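Local coordinates for protein E1 (Kluyveromyces marxianus, PDB 3VX6) that acts as an E1-like activating enzyme of autophagy, activating ATG12 for conjugation with ATG5 and ATG8 for conjugation with phosphatidylethanolamine, at residues Q47-A59 / V199-P211. Residues are numbered along the deposited sequence; the frame is centred on the assembly and turned at random.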
loop_
_atom_site.group_PDB
_atom_site.type_symbol
_atom_site.label_atom_id
_atom_site.label_comp_id
_atom_site.label_asym_id
_atom_site.label_seq_id
_atom_site.Cartn_x
_atom_site.Cartn_y
_atom_site.Cartn_z
ATOM N N GLN A 47 -9.257 0.528 -8.637
ATOM C CA GLN A 47 -8.967 1.865 -9.117
ATOM C C GLN A 47 -8.905 2.705 -7.871
ATOM O O GLN A 47 -9.879 2.812 -7.129
ATOM C CB GLN A 47 -10.069 2.368 -10.034
ATOM C CG GLN A 47 -9.933 3.815 -10.401
ATOM C CD GLN A 47 -10.989 4.235 -11.383
ATOM O OE1 GLN A 47 -11.599 5.290 -11.234
ATOM N NE2 GLN A 47 -11.213 3.410 -12.403
ATOM N N LEU A 48 -7.741 3.278 -7.624
ATOM C CA LEU A 48 -7.564 4.080 -6.442
ATOM C C LEU A 48 -8.331 5.378 -6.573
ATOM O O LEU A 48 -8.080 6.189 -7.470
ATOM C CB LEU A 48 -6.074 4.337 -6.204
ATOM C CG LEU A 48 -5.490 3.732 -4.918
ATOM C CD1 LEU A 48 -6.061 2.350 -4.670
ATOM C CD2 LEU A 48 -3.970 3.679 -5.026
ATOM N N ASP A 49 -9.304 5.548 -5.691
ATOM C CA ASP A 49 -10.085 6.760 -5.681
ATOM C C ASP A 49 -9.304 7.636 -4.738
ATOM O O ASP A 49 -9.471 7.542 -3.522
ATOM C CB ASP A 49 -11.484 6.518 -5.115
ATOM C CG ASP A 49 -12.317 7.783 -5.077
ATOM O OD1 ASP A 49 -13.452 7.726 -4.558
ATOM O OD2 ASP A 49 -11.837 8.834 -5.566
ATOM N N LEU A 50 -8.422 8.453 -5.304
ATOM C CA LEU A 50 -7.602 9.348 -4.508
ATOM C C LEU A 50 -8.379 10.608 -4.180
ATOM O O LEU A 50 -7.854 11.510 -3.528
ATOM C CB LEU A 50 -6.311 9.697 -5.256
ATOM C CG LEU A 50 -5.338 8.530 -5.465
ATOM C CD1 LEU A 50 -4.088 9.017 -6.175
ATOM C CD2 LEU A 50 -4.985 7.911 -4.115
ATOM N N ASN A 51 -9.632 10.659 -4.629
ATOM C CA ASN A 51 -10.511 11.802 -4.383
ATOM C C ASN A 51 -11.329 11.609 -3.122
ATOM O O ASN A 51 -11.184 12.335 -2.133
ATOM C CB ASN A 51 -11.477 11.997 -5.548
ATOM C CG ASN A 51 -10.850 12.727 -6.703
ATOM O OD1 ASN A 51 -10.415 13.872 -6.564
ATOM N ND2 ASN A 51 -10.798 12.072 -7.856
ATOM N N GLN A 52 -12.201 10.616 -3.170
ATOM C CA GLN A 52 -13.063 10.327 -2.041
ATOM C C GLN A 52 -12.528 9.183 -1.187
ATOM O O GLN A 52 -12.670 8.013 -1.546
ATOM C CB GLN A 52 -14.474 9.994 -2.547
ATOM C CG GLN A 52 -15.576 10.870 -1.964
ATOM C CD GLN A 52 -15.713 10.709 -0.456
ATOM O OE1 GLN A 52 -14.775 10.990 0.301
ATOM N NE2 GLN A 52 -16.887 10.251 -0.010
ATOM N N PHE A 53 -11.909 9.520 -0.062
ATOM C CA PHE A 53 -11.386 8.496 0.839
ATOM C C PHE A 53 -12.477 8.049 1.796
ATOM O O PHE A 53 -13.592 8.576 1.772
ATOM C CB PHE A 53 -10.185 9.014 1.646
ATOM C CG PHE A 53 -8.864 8.891 0.930
ATOM C CD1 PHE A 53 -7.671 9.068 1.614
ATOM C CD2 PHE A 53 -8.811 8.580 -0.429
ATOM C CE1 PHE A 53 -6.447 8.934 0.960
ATOM C CE2 PHE A 53 -7.589 8.445 -1.089
ATOM C CZ PHE A 53 -6.410 8.621 -0.392
ATOM N N THR A 54 -12.150 7.061 2.623
ATOM C CA THR A 54 -13.078 6.538 3.619
ATOM C C THR A 54 -12.369 6.611 4.951
ATOM O O THR A 54 -11.285 6.037 5.113
ATOM C CB THR A 54 -13.440 5.067 3.373
ATOM O OG1 THR A 54 -14.257 4.598 4.457
ATOM C CG2 THR A 54 -12.171 4.208 3.306
ATOM N N SER A 55 -12.980 7.296 5.910
ATOM C CA SER A 55 -12.361 7.450 7.214
ATOM C C SER A 55 -10.908 7.927 7.062
ATOM O O SER A 55 -10.008 7.452 7.754
ATOM C CB SER A 55 -12.411 6.137 8.000
ATOM O OG SER A 55 -13.729 5.852 8.431
ATOM N N ASN A 56 -10.690 8.846 6.123
ATOM C CA ASN A 56 -9.375 9.442 5.904
ATOM C C ASN A 56 -8.251 8.595 5.335
ATOM O O ASN A 56 -7.166 9.114 5.087
ATOM C CB ASN A 56 -8.883 10.075 7.207
ATOM C CG ASN A 56 -9.786 11.174 7.676
ATOM O OD1 ASN A 56 -9.998 12.156 6.956
ATOM N ND2 ASN A 56 -10.339 11.022 8.879
ATOM N N VAL A 57 -8.468 7.299 5.166
ATOM C CA VAL A 57 -7.419 6.480 4.595
ATOM C C VAL A 57 -7.896 5.989 3.248
ATOM O O VAL A 57 -9.103 5.906 2.993
ATOM C CB VAL A 57 -7.041 5.269 5.490
ATOM C CG1 VAL A 57 -6.405 5.757 6.770
ATOM C CG2 VAL A 57 -8.261 4.417 5.782
ATOM N N LEU A 58 -6.944 5.691 2.371
ATOM C CA LEU A 58 -7.281 5.207 1.052
ATOM C C LEU A 58 -8.278 4.101 1.268
ATOM O O LEU A 58 -8.163 3.321 2.217
ATOM C CB LEU A 58 -6.052 4.640 0.350
ATOM C CG LEU A 58 -6.369 3.936 -0.967
ATOM C CD1 LEU A 58 -6.808 4.970 -1.988
ATOM C CD2 LEU A 58 -5.155 3.174 -1.452
ATOM N N ALA A 59 -9.274 4.043 0.401
ATOM C CA ALA A 59 -10.267 3.001 0.526
ATOM C C ALA A 59 -9.942 1.983 -0.518
ATOM O O ALA A 59 -9.919 2.293 -1.715
ATOM C CB ALA A 59 -11.661 3.548 0.288
ATOM N N VAL A 199 10.889 13.065 -3.338
ATOM C CA VAL A 199 9.943 12.072 -3.803
ATOM C C VAL A 199 8.537 12.597 -3.580
ATOM O O VAL A 199 8.227 13.099 -2.508
ATOM C CB VAL A 199 10.111 10.768 -3.015
ATOM C CG1 VAL A 199 8.927 9.822 -3.279
ATOM C CG2 VAL A 199 11.429 10.122 -3.401
ATOM N N VAL A 200 7.690 12.489 -4.596
ATOM C CA VAL A 200 6.310 12.947 -4.484
ATOM C C VAL A 200 5.420 11.712 -4.389
ATOM O O VAL A 200 5.527 10.782 -5.188
ATOM C CB VAL A 200 5.916 13.849 -5.681
ATOM C CG1 VAL A 200 6.778 15.084 -5.674
ATOM C CG2 VAL A 200 6.106 13.122 -6.988
ATOM N N PHE A 201 4.549 11.710 -3.390
ATOM C CA PHE A 201 3.681 10.577 -3.123
ATOM C C PHE A 201 2.212 10.974 -2.981
ATOM O O PHE A 201 1.873 11.883 -2.223
ATOM C CB PHE A 201 4.189 9.901 -1.839
ATOM C CG PHE A 201 3.286 8.835 -1.282
ATOM C CD1 PHE A 201 3.058 8.764 0.092
ATOM C CD2 PHE A 201 2.702 7.882 -2.101
ATOM C CE1 PHE A 201 2.271 7.771 0.632
ATOM C CE2 PHE A 201 1.908 6.879 -1.564
ATOM C CZ PHE A 201 1.693 6.823 -0.203
ATOM N N LYS A 202 1.345 10.311 -3.743
ATOM C CA LYS A 202 -0.083 10.564 -3.634
ATOM C C LYS A 202 -0.452 9.713 -2.429
ATOM O O LYS A 202 -0.749 8.523 -2.531
ATOM C CB LYS A 202 -0.809 10.119 -4.900
ATOM C CG LYS A 202 -0.724 11.174 -5.996
ATOM C CD LYS A 202 -0.643 10.596 -7.409
ATOM C CE LYS A 202 -0.588 11.727 -8.424
ATOM N NZ LYS A 202 -0.581 11.255 -9.830
ATOM N N ASP A 203 -0.376 10.355 -1.273
ATOM C CA ASP A 203 -0.639 9.741 0.015
ATOM C C ASP A 203 -1.946 8.952 0.135
ATOM O O ASP A 203 -2.983 9.337 -0.411
ATOM C CB ASP A 203 -0.585 10.831 1.073
ATOM C CG ASP A 203 -0.229 10.304 2.434
ATOM O OD1 ASP A 203 -0.147 11.133 3.361
ATOM O OD2 ASP A 203 -0.032 9.080 2.588
ATOM N N PHE A 204 -1.879 7.837 0.856
ATOM C CA PHE A 204 -3.046 6.997 1.084
ATOM C C PHE A 204 -3.709 7.423 2.360
ATOM O O PHE A 204 -4.563 6.735 2.898
ATOM C CB PHE A 204 -2.650 5.533 1.187
ATOM C CG PHE A 204 -2.208 4.945 -0.104
ATOM C CD1 PHE A 204 -2.320 5.670 -1.282
ATOM C CD2 PHE A 204 -1.688 3.667 -0.149
ATOM C CE1 PHE A 204 -1.918 5.130 -2.487
ATOM C CE2 PHE A 204 -1.285 3.112 -1.344
ATOM C CZ PHE A 204 -1.397 3.846 -2.521
ATOM N N SER A 205 -3.292 8.562 2.874
ATOM C CA SER A 205 -3.908 9.045 4.082
ATOM C C SER A 205 -4.282 10.484 3.819
ATOM O O SER A 205 -3.571 11.189 3.110
ATOM C CB SER A 205 -2.940 8.948 5.266
ATOM O OG SER A 205 -3.554 9.396 6.466
ATOM N N HIS A 206 -5.426 10.889 4.355
ATOM C CA HIS A 206 -5.902 12.256 4.240
ATOM C C HIS A 206 -5.836 12.813 5.645
ATOM O O HIS A 206 -6.304 13.927 5.903
ATOM C CB HIS A 206 -7.345 12.315 3.751
ATOM C CG HIS A 206 -7.477 12.316 2.264
ATOM N ND1 HIS A 206 -8.699 12.399 1.631
ATOM C CD2 HIS A 206 -6.549 12.215 1.286
ATOM C CE1 HIS A 206 -8.515 12.344 0.324
ATOM N NE2 HIS A 206 -7.219 12.231 0.088
ATOM N N LEU A 207 -5.279 12.016 6.555
ATOM C CA LEU A 207 -5.108 12.436 7.936
ATOM C C LEU A 207 -4.107 13.581 7.935
ATOM O O LEU A 207 -3.099 13.530 7.233
ATOM C CB LEU A 207 -4.587 11.282 8.794
ATOM C CG LEU A 207 -5.644 10.255 9.205
ATOM C CD1 LEU A 207 -5.008 9.208 10.089
ATOM C CD2 LEU A 207 -6.790 10.946 9.952
ATOM N N LYS A 208 -4.394 14.624 8.701
ATOM C CA LYS A 208 -3.499 15.768 8.747
ATOM C C LYS A 208 -2.082 15.357 9.146
ATOM O O LYS A 208 -1.845 14.866 10.251
ATOM C CB LYS A 208 -4.038 16.823 9.711
ATOM N N ASP A 209 -1.159 15.550 8.206
ATOM C CA ASP A 209 0.261 15.273 8.367
ATOM C C ASP A 209 0.662 13.875 8.768
ATOM O O ASP A 209 1.813 13.622 9.130
ATOM C CB ASP A 209 0.882 16.280 9.329
ATOM C CG ASP A 209 0.832 17.686 8.784
ATOM O OD1 ASP A 209 0.957 17.848 7.546
ATOM O OD2 ASP A 209 0.669 18.624 9.592
ATOM N N ILE A 210 -0.281 12.954 8.716
ATOM C CA ILE A 210 0.066 11.590 9.045
ATOM C C ILE A 210 -0.037 10.862 7.728
ATOM O O ILE A 210 -1.121 10.685 7.176
ATOM C CB ILE A 210 -0.877 10.980 10.100
ATOM C CG1 ILE A 210 -0.752 11.765 11.406
ATOM C CG2 ILE A 210 -0.511 9.515 10.343
ATOM C CD1 ILE A 210 -1.527 11.166 12.545
ATOM N N PRO A 211 1.115 10.482 7.172
ATOM C CA PRO A 211 1.121 9.775 5.904
ATOM C C PRO A 211 0.790 8.319 6.188
ATOM O O PRO A 211 0.925 7.852 7.323
ATOM C CB PRO A 211 2.553 9.975 5.421
ATOM C CG PRO A 211 3.317 9.871 6.684
ATOM C CD PRO A 211 2.490 10.702 7.654
HETATM O O HOH W 1 -11.655 12.588 1.539
#
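Phe-53 and His-206 lie face to face at the heart of this contact, their ring centroids 3.6 Å apart and their planes only 13° out of parallel. The phenyl ring is sandwiched: the imidazole covers one face, and CA of Leu-58, from its own loop, sits over the other. The carbonyl oxygens of Asp-49 and Asp-203 lie at its edge, in the ring plane. In His-206, CG stands anti to the carbonyl carbon (chi1 -87°), which lays the imidazole over the phenyl face; at the edge of the imidazole, in its plane, are the carbonyl oxygens of Leu-50 and Asn-51, and a water lies 3.0 Å from His-206 ND1. Cutting Phe-53 back to an alanine would probably leave the imidazole without its stacking partner and open a gap between it and Leu-58.

A second apolar cluster forms around Phe-204. Leu-58 CD2 makes a CH-pi contact with one face, 3.6 Å from the ring centroid and almost on its normal, while Leu-48 CD2 comes in obliquely, 3.6 Å from Phe-204 CE1. Beside it, Leu-50 CD1 rests on Lys-202 CB, while the amino group of that lysine is hydrogen-bonded to the carbonyl oxygens of Phe-170 and Val-175.

Two backbone bonds tie the two segments together: Leu-58 N to Phe-204 O at 2.7 Å, and His-206 N to Asn-56 O at 2.6 Å. Beyond them the contact thins toward solvent, where exposed Asn-56 lays CB against Leu-207 CD2 at 3.6 Å.

The Thr-54 and Val-57 backbones bond to each other across a type I' turn, as in a tight two-residue beta hairpin; a single Val-57/Ser-205 bridge joins this hairpin-like loop to the chain following strand 198-202 of the six-stranded mixed sheet, within the ATG7 N-terminal region.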